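Local coordinates for Lin0012 protein (Listeria innocua, PDB 3K17) that probably phosphorylates phosphomevalonate with ATP in the mevalonate route to isopentenyl diphosphate, as a GHMP-family kinase, at residues A[108-113]-A[343-348]; A[214-219]-A[330-335]; A[218-223]-A[295-300]. All coordinates share one frame; numbering follows the deposited sequence.

Contact 1. Residues A[108-113]-A[343-348]; sequences IDQSGA and GIKHLP
K345 and D109 approach each other through side chains that both leave the backbone in the same way: CG lies trans to the backbone N in the lysine (chi1 179°) and in the aspartate alike. The lysine stays extended through chi2, which carries its methylenes across the gap, D109 CA and K345 CA, the nearest pair, being 9.6 Å apart, and then folds at chi3 (-68°) and chi4. The fold presents CE rather than the amine to the carboxylate. D109 OD1 lies 3.2 Å from K345 CE, whereas K345 NZ remains 4.6 Å from that same OD1, too far for a salt bridge. The opposite charges probably still attract, and CE, next to the ammonium, probably carries some of its positive character. Q110, bent at chi2, brings its amide to the same part of the lysine, with NE2 3.7 Å from K345 CE. A long, flexible side chain suits this place, since its aliphatic part can reach two polar groups at once.

The carboxylate is anchored on its other oxygen. D109 OD2 accepts the backbone N-H of S111 at 2.9 Å, coming from above the carboxylate plane, and, on its anti lone pair, the hydroxyl OG of S111. Two donors on OD2 should restrict the rotation of the group and help keep OD1 directed at the lysine. The indole of W219 packs against both D109 and K345.

Here the loop between strand 99-105 and helix 119-135 meets edge strand 345-346. At G112 phi is 101°, where a CB would press on the carbonyl O of S111, so glycine fits; its N bonds to D109 O. The loop thus forms an Asx turn superposed on a type I beta turn.

Contact 2. Residues A[214-219]-A[330-335]; sequences TFSVGW and ELAEKL
A332 has the most surface buried here, and its single methyl group carries the contact between residues 330-335 and strand 214-219. The CB of A332 stands against T214 and S216, two strand residues that are two positions apart and therefore face the same side of the sheet. T214 CG2 is 3.7 Å from A332 CB, with T214 CB itself only slightly farther, so the methyl of the helix rests on the carbon side of the threonine. The torsion explains which branch is used: with chi1 at -60°, the methyl of T214 is trans to the backbone N and OG1 takes the position beside that N. At the edge of the contact a beta-branched threonine combines a strand-favouring backbone with a methyl for packing.

S216 makes the second approach, its OG 4.0 Å from A332 CB. This is a van der Waals contact of a hydroxyl with a methyl, with no hydrogen bond between the segments. Alanine suits the helix side because its short side chain allows a close approach, T214 CA and A332 CA being 6.7 Å apart; serine, also small, fits beneath the same methyl. One turn later L335 also points to the sheet, but its larger side chain settles mainly on other elements.

In the sheet, strand 214-219 runs antiparallel between strands 321-326 and 345-346, and helix 329-341 is the link between those two neighbours, passing over the face that carries T214 and S216. K329 and W339 of the same helix extend the covering at T214 and S216 respectively. L335 reaches A324 and S326 on strand 321-326 and S303 and A304 on helix 295-306, while F215, on the other face, packs with W172, F325 and F349.

Contact 3. Residues A[218-223]-A[295-300]; sequences GWTGTP and SLLKEL
T220 is gripped by two successive leucines of helix 295-306, L296 and L297, each offering a CD2 methyl to a different part of it. Its chi1 of 65° sets OG1 between the backbone N and the carbonyl carbon, where the hydroxyl bonds to D320 O, and leaves CG2 trans to the carbonyl carbon, facing the helix. One small residue thus serves both needs: a hydroxyl for the neighbouring strand connection and a methyl for the leucines.

The side chains of T220 and L297 meet at about a right angle. T220 CG2 lies 3.5 Å from L297 CD2, tighter than usual for two carbons, and 3.8 Å from L297 CG. L297 sets out beside the backbone N (chi1 -79°), and although its CB does not point at T220, the branched end reaches that residue's methyl. L296 leaves its helix with CG trans to the N (chi1 -163°), which aims CD2 at the threonine's backbone: that methyl is 3.2 Å from T220 O and 3.7 Å from T220 CB. One turn on, L300 adopts the same first torsion and places CD1 3.7 Å from G218 O. Having no side chain, G218 lets the leucine come up against the bare strand. Beyond the contact, G221 suits its positive phi, and its CA sits 3.3 Å above the plane of the W219 ring, over its centre.

The contact lies where strand 214-219 runs out into the loop towards helix 226-239, with helix 295-306 crossing the face of the sheet. L296 also packs on I344, at the approach to strand 345-346. The carbonyl of L300 accepts from W339 NE1, tying this helix to helix 329-341, its neighbour over the same face.

In the fold
The three contacts meet on strand 214-219 and its antiparallel partner 345-346. Contacts 2 and 3 share G218 and W219 and lay helices 329-341 and 295-306 over this sheet; the centres of contacts 2 and 3 lie about 14 Å apart. Strand order 2-3-1-4 with two covering helices fits the ferredoxin-like C-terminal half of GHMP kinases. Contact 1, its centre about 11 Å from that of contact 3 and about 15 Å from that of contact 2, brings in the other half: its loop 108-113 precedes helix 119-135, before which the family's glycine-rich, probably phosphate-binding loop lies. D109 CG is 3.3 Å from W219 CZ3, and I344 CG2 sits 3.7 Å from G218 CA, joining contact 1 to contact 3.

Contact 1. Residues A[108-113]-A[343-348]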
ATOM      1  N   ILE A 108      36.590   3.579  -9.585  1.00 16.18           N
ATOM      2  CA  ILE A 108      36.493   2.905  -8.298  1.00 17.63           C
ATOM      3  C   ILE A 108      37.822   2.286  -7.896  1.00 17.96           C
ATOM      4  O   ILE A 108      38.648   1.935  -8.737  1.00 17.89           O
ATOM      5  CB  ILE A 108      35.442   1.781  -8.310  1.00 18.80           C
ATOM      6  CG1 ILE A 108      35.823   0.740  -9.363  1.00 22.59           C
ATOM      7  CG2 ILE A 108      34.057   2.360  -8.562  1.00 17.51           C
ATOM      8  CD1 ILE A 108      34.879  -0.457  -9.423  1.00 25.34           C
ATOM      9  N   ASP A 109      38.012   2.154  -6.594  1.00 16.04           N
ATOM     10  CA  ASP A 109      39.225   1.573  -6.048  1.00 17.82           C
ATOM     11  C   ASP A 109      39.185   0.040  -6.195  1.00 17.96           C
ATOM     12  O   ASP A 109      38.139  -0.546  -6.476  1.00 16.47           O
ATOM     13  CB  ASP A 109      39.325   1.965  -4.573  1.00 20.36           C
ATOM     14  CG  ASP A 109      40.534   1.386  -3.897  1.00 23.42           C
ATOM     15  OD1 ASP A 109      41.657   1.839  -4.201  1.00 27.18           O
ATOM     16  OD2 ASP A 109      40.359   0.477  -3.063  1.00 23.12           O
ATOM     17  N   GLN A 110      40.333  -0.596  -6.013  1.00 20.11           N
ATOM     18  CA  GLN A 110      40.445  -2.051  -6.098  1.00 23.12           C
ATOM     19  C   GLN A 110      39.432  -2.703  -5.145  1.00 20.82           C
ATOM     20  O   GLN A 110      38.877  -3.759  -5.445  1.00 23.71           O
ATOM     21  CB  GLN A 110      41.866  -2.480  -5.700  1.00 26.87           C
ATOM     22  CG  GLN A 110      42.992  -1.931  -6.596  1.00 36.33           C
ATOM     23  CD  GLN A 110      42.932  -0.415  -6.806  1.00 38.08           C
ATOM     24  OE1 GLN A 110      42.106   0.087  -7.569  1.00 41.88           O
ATOM     25  NE2 GLN A 110      43.809   0.313  -6.124  1.00 40.56           N
ATOM     26  N   SER A 111      39.193  -2.058  -4.003  1.00 17.78           N
ATOM     27  CA  SER A 111      38.268  -2.569  -2.994  1.00 17.50           C
ATOM     28  C   SER A 111      36.809  -2.429  -3.397  1.00 19.15           C
ATOM     29  O   SER A 111      35.923  -2.996  -2.751  1.00 20.07           O
ATOM     30  CB  SER A 111      38.488  -1.854  -1.655  1.00 17.87           C
ATOM     31  OG  SER A 111      37.991  -0.533  -1.692  1.00 17.52           O
ATOM     32  N   GLY A 112      36.553  -1.673  -4.460  1.00 19.37           N
ATOM     33  CA  GLY A 112      35.185  -1.494  -4.916  1.00 18.57           C
ATOM     34  C   GLY A 112      34.538  -0.180  -4.520  1.00 18.48           C
ATOM     35  O   GLY A 112      33.424   0.115  -4.948  1.00 20.07           O
ATOM     36  N   ALA A 113      35.223   0.603  -3.692  1.00 14.72           N
ATOM     37  CA  ALA A 113      34.702   1.898  -3.247  1.00 15.75           C
ATOM     38  C   ALA A 113      34.940   2.969  -4.318  1.00 15.25           C
ATOM     39  O   ALA A 113      35.998   2.995  -4.945  1.00 12.85           O
ATOM     40  CB  ALA A 113      35.399   2.320  -1.945  1.00 10.82           C
ATOM     41  N   GLY A 343      48.349   6.699   4.929  1.00 22.77           N
ATOM     42  CA  GLY A 343      47.292   5.810   4.474  1.00 20.77           C
ATOM     43  C   GLY A 343      46.519   6.320   3.263  1.00 20.87           C
ATOM     44  O   GLY A 343      45.591   5.662   2.780  1.00 17.69           O
ATOM     45  N   ILE A 344      46.900   7.499   2.777  1.00 20.63           N
ATOM     46  CA  ILE A 344      46.263   8.109   1.611  1.00 18.67           C
ATOM     47  C   ILE A 344      46.770   7.416   0.348  1.00 18.98           C
ATOM     48  O   ILE A 344      47.963   7.149   0.225  1.00 19.90           O
ATOM     49  CB  ILE A 344      46.603   9.627   1.545  1.00 20.81           C
ATOM     50  CG1 ILE A 344      45.908  10.361   2.696  1.00 16.30           C
ATOM     51  CG2 ILE A 344      46.205  10.208   0.185  1.00 17.08           C
ATOM     52  CD1 ILE A 344      46.557  11.700   3.049  1.00 19.40           C
ATOM     53  N   LYS A 345      45.870   7.094  -0.577  1.00 19.42           N
ATOM     54  CA  LYS A 345      46.289   6.448  -1.814  1.00 20.90           C
ATOM     55  C   LYS A 345      46.524   7.482  -2.905  1.00 20.68           C
ATOM     56  O   LYS A 345      45.627   8.249  -3.251  1.00 19.48           O
ATOM     57  CB  LYS A 345      45.249   5.434  -2.315  1.00 22.77           C
ATOM     58  CG  LYS A 345      45.667   4.769  -3.620  1.00 23.40           C
ATOM     59  CD  LYS A 345      44.681   3.710  -4.114  1.00 30.42           C
ATOM     60  CE  LYS A 345      44.662   2.494  -3.201  1.00 32.39           C
ATOM     61  NZ  LYS A 345      46.058   2.031  -2.915  1.00 37.08           N
ATOM     62  N   HIS A 346      47.739   7.494  -3.437  1.00 20.05           N
ATOM     63  CA  HIS A 346      48.100   8.418  -4.503  1.00 21.69           C
ATOM     64  C   HIS A 346      47.433   7.958  -5.796  1.00 20.82           C
ATOM     65  O   HIS A 346      47.445   6.773  -6.111  1.00 20.26           O
ATOM     66  CB  HIS A 346      49.628   8.421  -4.678  1.00 22.93           C
ATOM     67  CG  HIS A 346      50.118   9.249  -5.827  1.00 23.94           C
ATOM     68  ND1 HIS A 346      49.695  10.542  -6.053  1.00 24.80           N
ATOM     69  CD2 HIS A 346      51.058   8.994  -6.768  1.00 24.34           C
ATOM     70  CE1 HIS A 346      50.356  11.047  -7.078  1.00 23.51           C
ATOM     71  NE2 HIS A 346      51.191  10.128  -7.530  1.00 24.61           N
ATOM     72  N   LEU A 347      46.828   8.887  -6.533  1.00 19.13           N
ATOM     73  CA  LEU A 347      46.218   8.534  -7.809  1.00 19.41           C
ATOM     74  C   LEU A 347      46.968   9.292  -8.915  1.00 20.27           C
ATOM     75  O   LEU A 347      46.659  10.457  -9.205  1.00 19.00           O
ATOM     76  CB  LEU A 347      44.721   8.906  -7.826  1.00 20.14           C
ATOM     77  CG  LEU A 347      43.816   8.254  -6.766  1.00 22.96           C
ATOM     78  CD1 LEU A 347      42.351   8.625  -7.022  1.00 21.27           C
ATOM     79  CD2 LEU A 347      43.975   6.742  -6.812  1.00 22.34           C
ATOM     80  N   PRO A 348      47.993   8.654  -9.518  1.00 19.61           N
ATOM     81  CA  PRO A 348      48.781   9.274 -10.593  1.00 20.21           C
ATOM     82  C   PRO A 348      47.857  10.050 -11.535  1.00 21.63           C
ATOM     83  O   PRO A 348      46.883   9.510 -12.055  1.00 20.36           O
ATOM     84  CB  PRO A 348      49.447   8.074 -11.254  1.00 21.19           C
ATOM     85  CG  PRO A 348      49.757   7.195 -10.038  1.00 17.95           C
ATOM     86  CD  PRO A 348      48.481   7.292  -9.217  1.00 19.32           C
TER

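Contact 2. Residues A[214-219]-A[330-335]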
ATOM      1  N   THR A 214      52.919  21.105 -10.517  1.00 23.30           N
ATOM      2  CA  THR A 214      52.466  19.710 -10.533  1.00 22.52           C
ATOM      3  C   THR A 214      51.184  19.535  -9.714  1.00 21.40           C
ATOM      4  O   THR A 214      51.091  19.999  -8.580  1.00 23.30           O
ATOM      5  CB  THR A 214      53.543  18.754  -9.951  1.00 22.18           C
ATOM      6  OG1 THR A 214      54.742  18.850 -10.724  1.00 21.46           O
ATOM      7  CG2 THR A 214      53.051  17.297  -9.996  1.00 20.45           C
ATOM      8  N   PHE A 215      50.205  18.850 -10.294  1.00 22.65           N
ATOM      9  CA  PHE A 215      48.929  18.591  -9.622  1.00 21.40           C
ATOM     10  C   PHE A 215      48.944  17.176  -9.032  1.00 22.44           C
ATOM     11  O   PHE A 215      49.178  16.200  -9.746  1.00 23.30           O
ATOM     12  CB  PHE A 215      47.786  18.710 -10.628  1.00 18.47           C
ATOM     13  CG  PHE A 215      46.413  18.685 -10.009  1.00 19.26           C
ATOM     14  CD1 PHE A 215      45.991  19.720  -9.179  1.00 15.08           C
ATOM     15  CD2 PHE A 215      45.521  17.659 -10.309  1.00 18.94           C
ATOM     16  CE1 PHE A 215      44.696  19.736  -8.666  1.00 17.67           C
ATOM     17  CE2 PHE A 215      44.222  17.666  -9.800  1.00 15.82           C
ATOM     18  CZ  PHE A 215      43.808  18.703  -8.981  1.00 16.33           C
ATOM     19  N   SER A 216      48.688  17.065  -7.733  1.00 21.06           N
ATOM     20  CA  SER A 216      48.679  15.763  -7.076  1.00 21.25           C
ATOM     21  C   SER A 216      47.289  15.394  -6.557  1.00 19.91           C
ATOM     22  O   SER A 216      46.576  16.240  -6.015  1.00 20.83           O
ATOM     23  CB  SER A 216      49.682  15.754  -5.918  1.00 20.93           C
ATOM     24  OG  SER A 216      51.012  15.871  -6.396  1.00 22.36           O
ATOM     25  N   VAL A 217      46.909  14.130  -6.734  1.00 18.88           N
ATOM     26  CA  VAL A 217      45.605  13.642  -6.285  1.00 18.01           C
ATOM     27  C   VAL A 217      45.780  12.554  -5.223  1.00 17.72           C
ATOM     28  O   VAL A 217      46.513  11.590  -5.429  1.00 16.42           O
ATOM     29  CB  VAL A 217      44.784  13.059  -7.468  1.00 18.70           C
ATOM     30  CG1 VAL A 217      43.405  12.597  -6.984  1.00 17.23           C
ATOM     31  CG2 VAL A 217      44.636  14.113  -8.565  1.00 16.31           C
ATOM     32  N   GLY A 218      45.117  12.725  -4.084  1.00 18.65           N
ATOM     33  CA  GLY A 218      45.217  11.740  -3.016  1.00 18.19           C
ATOM     34  C   GLY A 218      43.861  11.304  -2.478  1.00 17.67           C
ATOM     35  O   GLY A 218      43.085  12.129  -2.012  1.00 18.36           O
ATOM     36  N   TRP A 219      43.576  10.006  -2.543  1.00 17.22           N
ATOM     37  CA  TRP A 219      42.307   9.459  -2.055  1.00 16.59           C
ATOM     38  C   TRP A 219      42.409   9.139  -0.564  1.00 16.33           C
ATOM     39  O   TRP A 219      43.283   8.385  -0.144  1.00 17.80           O
ATOM     40  CB  TRP A 219      41.952   8.191  -2.835  1.00 14.38           C
ATOM     41  CG  TRP A 219      40.630   7.594  -2.450  1.00 13.60           C
ATOM     42  CD1 TRP A 219      39.421   8.228  -2.418  1.00 11.19           C
ATOM     43  CD2 TRP A 219      40.373   6.220  -2.127  1.00 14.61           C
ATOM     44  NE1 TRP A 219      38.427   7.334  -2.105  1.00 15.30           N
ATOM     45  CE2 TRP A 219      38.981   6.090  -1.924  1.00 13.82           C
ATOM     46  CE3 TRP A 219      41.183   5.077  -2.003  1.00 16.90           C
ATOM     47  CZ2 TRP A 219      38.374   4.866  -1.598  1.00 14.22           C
ATOM     48  CZ3 TRP A 219      40.578   3.850  -1.678  1.00 14.78           C
ATOM     49  CH2 TRP A 219      39.184   3.760  -1.484  1.00 13.29           C
ATOM     50  N   GLU A 330      59.832  17.038  -7.865  1.00 33.25           N
ATOM     51  CA  GLU A 330      60.529  16.507  -6.699  1.00 35.06           C
ATOM     52  C   GLU A 330      59.767  16.789  -5.415  1.00 33.59           C
ATOM     53  O   GLU A 330      59.667  15.928  -4.545  1.00 33.18           O
ATOM     54  CB  GLU A 330      61.941  17.101  -6.597  1.00 37.63           C
ATOM     55  CG  GLU A 330      62.907  16.660  -7.699  1.00 42.61           C
ATOM     56  CD  GLU A 330      62.422  17.007  -9.104  1.00 46.59           C
ATOM     57  OE1 GLU A 330      61.888  18.126  -9.298  1.00 46.05           O
ATOM     58  OE2 GLU A 330      62.592  16.164 -10.014  1.00 46.73           O
ATOM     59  N   LEU A 331      59.235  18.001  -5.291  1.00 32.20           N
ATOM     60  CA  LEU A 331      58.485  18.364  -4.097  1.00 30.05           C
ATOM     61  C   LEU A 331      57.153  17.625  -4.077  1.00 28.80           C
ATOM     62  O   LEU A 331      56.614  17.318  -3.010  1.00 28.24           O
ATOM     63  CB  LEU A 331      58.260  19.877  -4.057  1.00 29.64           C
ATOM     64  CG  LEU A 331      59.532  20.679  -3.768  1.00 33.03           C
ATOM     65  CD1 LEU A 331      59.301  22.171  -4.036  1.00 31.05           C
ATOM     66  CD2 LEU A 331      59.944  20.440  -2.316  1.00 30.76           C
ATOM     67  N   ALA A 332      56.635  17.335  -5.266  1.00 26.65           N
ATOM     68  CA  ALA A 332      55.374  16.621  -5.396  1.00 27.57           C
ATOM     69  C   ALA A 332      55.582  15.192  -4.912  1.00 27.77           C
ATOM     70  O   ALA A 332      54.739  14.640  -4.209  1.00 29.38           O
ATOM     71  CB  ALA A 332      54.914  16.629  -6.856  1.00 26.23           C
ATOM     72  N   GLU A 333      56.717  14.603  -5.280  1.00 28.29           N
ATOM     73  CA  GLU A 333      57.034  13.236  -4.875  1.00 31.29           C
ATOM     74  C   GLU A 333      57.211  13.152  -3.361  1.00 30.89           C
ATOM     75  O   GLU A 333      56.780  12.184  -2.732  1.00 29.20           O
ATOM     76  CB  GLU A 333      58.299  12.753  -5.588  1.00 34.05           C
ATOM     77  CG  GLU A 333      58.175  12.788  -7.111  1.00 39.68           C
ATOM     78  CD  GLU A 333      59.455  12.377  -7.822  1.00 42.76           C
ATOM     79  OE1 GLU A 333      60.536  12.864  -7.428  1.00 44.41           O
ATOM     80  OE2 GLU A 333      59.376  11.579  -8.782  1.00 43.83           O
ATOM     81  N   LYS A 334      57.846  14.166  -2.781  1.00 30.37           N
ATOM     82  CA  LYS A 334      58.047  14.214  -1.336  1.00 30.24           C
ATOM     83  C   LYS A 334      56.686  14.324  -0.661  1.00 28.36           C
ATOM     84  O   LYS A 334      56.436  13.695   0.369  1.00 26.05           O
ATOM     85  CB  LYS A 334      58.894  15.428  -0.939  1.00 34.16           C
ATOM     86  CG  LYS A 334      60.361  15.127  -0.644  1.00 38.71           C
ATOM     87  CD  LYS A 334      61.133  14.746  -1.896  1.00 41.69           C
ATOM     88  CE  LYS A 334      62.614  14.554  -1.584  1.00 44.17           C
ATOM     89  NZ  LYS A 334      63.238  15.801  -1.052  1.00 45.65           N
ATOM     90  N   LEU A 335      55.808  15.136  -1.246  1.00 26.53           N
ATOM     91  CA  LEU A 335      54.469  15.320  -0.701  1.00 25.48           C
ATOM     92  C   LEU A 335      53.720  13.990  -0.737  1.00 24.82           C
ATOM     93  O   LEU A 335      53.137  13.573   0.263  1.00 25.06           O
ATOM     94  CB  LEU A 335      53.704  16.364  -1.513  1.00 26.71           C
ATOM     95  CG  LEU A 335      52.241  16.599  -1.123  1.00 25.65           C
ATOM     96  CD1 LEU A 335      52.153  17.055   0.317  1.00 25.18           C
ATOM     97  CD2 LEU A 335      51.633  17.639  -2.057  1.00 25.39           C
TER

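Contact 3. Residues A[218-223]-A[295-300]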
ATOM      1  N   GLY A 218      45.117  12.725  -4.084  1.00 18.65           N
ATOM      2  CA  GLY A 218      45.217  11.740  -3.016  1.00 18.19           C
ATOM      3  C   GLY A 218      43.861  11.304  -2.478  1.00 17.67           C
ATOM      4  O   GLY A 218      43.085  12.129  -2.012  1.00 18.36           O
ATOM      5  N   TRP A 219      43.576  10.006  -2.543  1.00 17.22           N
ATOM      6  CA  TRP A 219      42.307   9.459  -2.055  1.00 16.59           C
ATOM      7  C   TRP A 219      42.409   9.139  -0.564  1.00 16.33           C
ATOM      8  O   TRP A 219      43.283   8.385  -0.144  1.00 17.80           O
ATOM      9  CB  TRP A 219      41.952   8.191  -2.835  1.00 14.38           C
ATOM     10  CG  TRP A 219      40.630   7.594  -2.450  1.00 13.60           C
ATOM     11  CD1 TRP A 219      39.421   8.228  -2.418  1.00 11.19           C
ATOM     12  CD2 TRP A 219      40.373   6.220  -2.127  1.00 14.61           C
ATOM     13  NE1 TRP A 219      38.427   7.334  -2.105  1.00 15.30           N
ATOM     14  CE2 TRP A 219      38.981   6.090  -1.924  1.00 13.82           C
ATOM     15  CE3 TRP A 219      41.183   5.077  -2.003  1.00 16.90           C
ATOM     16  CZ2 TRP A 219      38.374   4.866  -1.598  1.00 14.22           C
ATOM     17  CZ3 TRP A 219      40.578   3.850  -1.678  1.00 14.78           C
ATOM     18  CH2 TRP A 219      39.184   3.760  -1.484  1.00 13.29           C
ATOM     19  N   THR A 220      41.511   9.708   0.230  1.00 18.30           N
ATOM     20  CA  THR A 220      41.535   9.497   1.669  1.00 20.00           C
ATOM     21  C   THR A 220      40.993   8.137   2.079  1.00 21.24           C
ATOM     22  O   THR A 220      41.040   7.785   3.258  1.00 21.81           O
ATOM     23  CB  THR A 220      40.723  10.572   2.407  1.00 20.37           C
ATOM     24  OG1 THR A 220      39.343  10.441   2.055  1.00 21.71           O
ATOM     25  CG2 THR A 220      41.216  11.962   2.039  1.00 20.98           C
ATOM     26  N   GLY A 221      40.461   7.389   1.115  1.00 20.61           N
ATOM     27  CA  GLY A 221      39.933   6.063   1.401  1.00 22.37           C
ATOM     28  C   GLY A 221      38.671   6.086   2.235  1.00 24.60           C
ATOM     29  O   GLY A 221      38.304   5.094   2.873  1.00 25.71           O
ATOM     30  N   THR A 222      38.000   7.227   2.227  1.00 24.79           N
ATOM     31  CA  THR A 222      36.779   7.397   2.992  1.00 27.67           C
ATOM     32  C   THR A 222      35.644   7.782   2.056  1.00 30.02           C
ATOM     33  O   THR A 222      35.612   8.890   1.522  1.00 27.21           O
ATOM     34  CB  THR A 222      36.951   8.499   4.050  1.00 28.97           C
ATOM     35  OG1 THR A 222      38.122   8.226   4.833  1.00 30.61           O
ATOM     36  CG2 THR A 222      35.731   8.566   4.959  1.00 31.03           C
ATOM     37  N   PRO A 223      34.723   6.847   1.798  1.00 33.33           N
ATOM     38  CA  PRO A 223      33.619   7.204   0.907  1.00 36.71           C
ATOM     39  C   PRO A 223      32.749   8.267   1.567  1.00 37.88           C
ATOM     40  O   PRO A 223      32.675   8.350   2.791  1.00 38.68           O
ATOM     41  CB  PRO A 223      32.902   5.876   0.708  1.00 36.74           C
ATOM     42  CG  PRO A 223      34.062   4.907   0.686  1.00 36.74           C
ATOM     43  CD  PRO A 223      34.872   5.381   1.881  1.00 35.23           C
ATOM     44  N   SER A 295      40.087  14.877   9.349  1.00 32.86           N
ATOM     45  CA  SER A 295      41.428  14.872   9.909  1.00 33.07           C
ATOM     46  C   SER A 295      42.437  14.465   8.851  1.00 31.32           C
ATOM     47  O   SER A 295      43.535  15.011   8.792  1.00 31.66           O
ATOM     48  CB  SER A 295      41.512  13.902  11.087  1.00 35.88           C
ATOM     49  OG  SER A 295      40.630  14.295  12.121  1.00 40.61           O
ATOM     50  N   LEU A 296      42.067  13.502   8.016  1.00 29.19           N
ATOM     51  CA  LEU A 296      42.970  13.036   6.975  1.00 29.22           C
ATOM     52  C   LEU A 296      43.133  14.098   5.889  1.00 28.75           C
ATOM     53  O   LEU A 296      44.223  14.283   5.349  1.00 29.06           O
ATOM     54  CB  LEU A 296      42.453  11.726   6.378  1.00 30.14           C
ATOM     55  CG  LEU A 296      43.461  10.901   5.578  1.00 30.81           C
ATOM     56  CD1 LEU A 296      44.776  10.774   6.342  1.00 29.24           C
ATOM     57  CD2 LEU A 296      42.862   9.527   5.301  1.00 31.00           C
ATOM     58  N   LEU A 297      42.051  14.804   5.577  1.00 26.61           N
ATOM     59  CA  LEU A 297      42.125  15.849   4.569  1.00 25.68           C
ATOM     60  C   LEU A 297      42.961  17.006   5.107  1.00 26.84           C
ATOM     61  O   LEU A 297      43.672  17.670   4.355  1.00 26.41           O
ATOM     62  CB  LEU A 297      40.719  16.319   4.181  1.00 22.78           C
ATOM     63  CG  LEU A 297      40.013  15.364   3.211  1.00 20.08           C
ATOM     64  CD1 LEU A 297      38.540  15.725   3.066  1.00 16.57           C
ATOM     65  CD2 LEU A 297      40.723  15.421   1.869  1.00 19.59           C
ATOM     66  N   LYS A 298      42.888  17.235   6.414  1.00 26.59           N
ATOM     67  CA  LYS A 298      43.668  18.300   7.032  1.00 28.17           C
ATOM     68  C   LYS A 298      45.150  17.985   6.863  1.00 28.52           C
ATOM     69  O   LYS A 298      45.934  18.836   6.438  1.00 28.80           O
ATOM     70  CB  LYS A 298      43.345  18.414   8.526  1.00 29.82           C
ATOM     71  CG  LYS A 298      44.176  19.477   9.251  1.00 32.21           C
ATOM     72  CD  LYS A 298      43.868  19.512  10.739  1.00 34.14           C
ATOM     73  CE  LYS A 298      44.464  20.751  11.401  1.00 36.77           C
ATOM     74  NZ  LYS A 298      45.943  20.846  11.236  1.00 36.58           N
ATOM     75  N   GLU A 299      45.531  16.756   7.201  1.00 27.13           N
ATOM     76  CA  GLU A 299      46.922  16.338   7.069  1.00 27.16           C
ATOM     77  C   GLU A 299      47.351  16.396   5.613  1.00 25.76           C
ATOM     78  O   GLU A 299      48.481  16.753   5.301  1.00 25.08           O
ATOM     79  CB  GLU A 299      47.108  14.914   7.599  1.00 30.97           C
ATOM     80  CG  GLU A 299      46.867  14.778   9.085  1.00 36.09           C
ATOM     81  CD  GLU A 299      47.685  15.773   9.882  1.00 40.73           C
ATOM     82  OE1 GLU A 299      48.920  15.814   9.688  1.00 43.74           O
ATOM     83  OE2 GLU A 299      47.096  16.515  10.699  1.00 42.80           O
ATOM     84  N   LEU A 300      46.438  16.043   4.717  1.00 25.33           N
ATOM     85  CA  LEU A 300      46.745  16.067   3.298  1.00 24.33           C
ATOM     86  C   LEU A 300      47.084  17.490   2.846  1.00 24.62           C
ATOM     87  O   LEU A 300      48.114  17.720   2.209  1.00 25.94           O
ATOM     88  CB  LEU A 300      45.556  15.505   2.510  1.00 23.66           C
ATOM     89  CG  LEU A 300      45.651  15.440   0.983  1.00 24.55           C
ATOM     90  CD1 LEU A 300      44.702  14.370   0.459  1.00 23.70           C
ATOM     91  CD2 LEU A 300      45.320  16.800   0.386  1.00 19.96           C
TER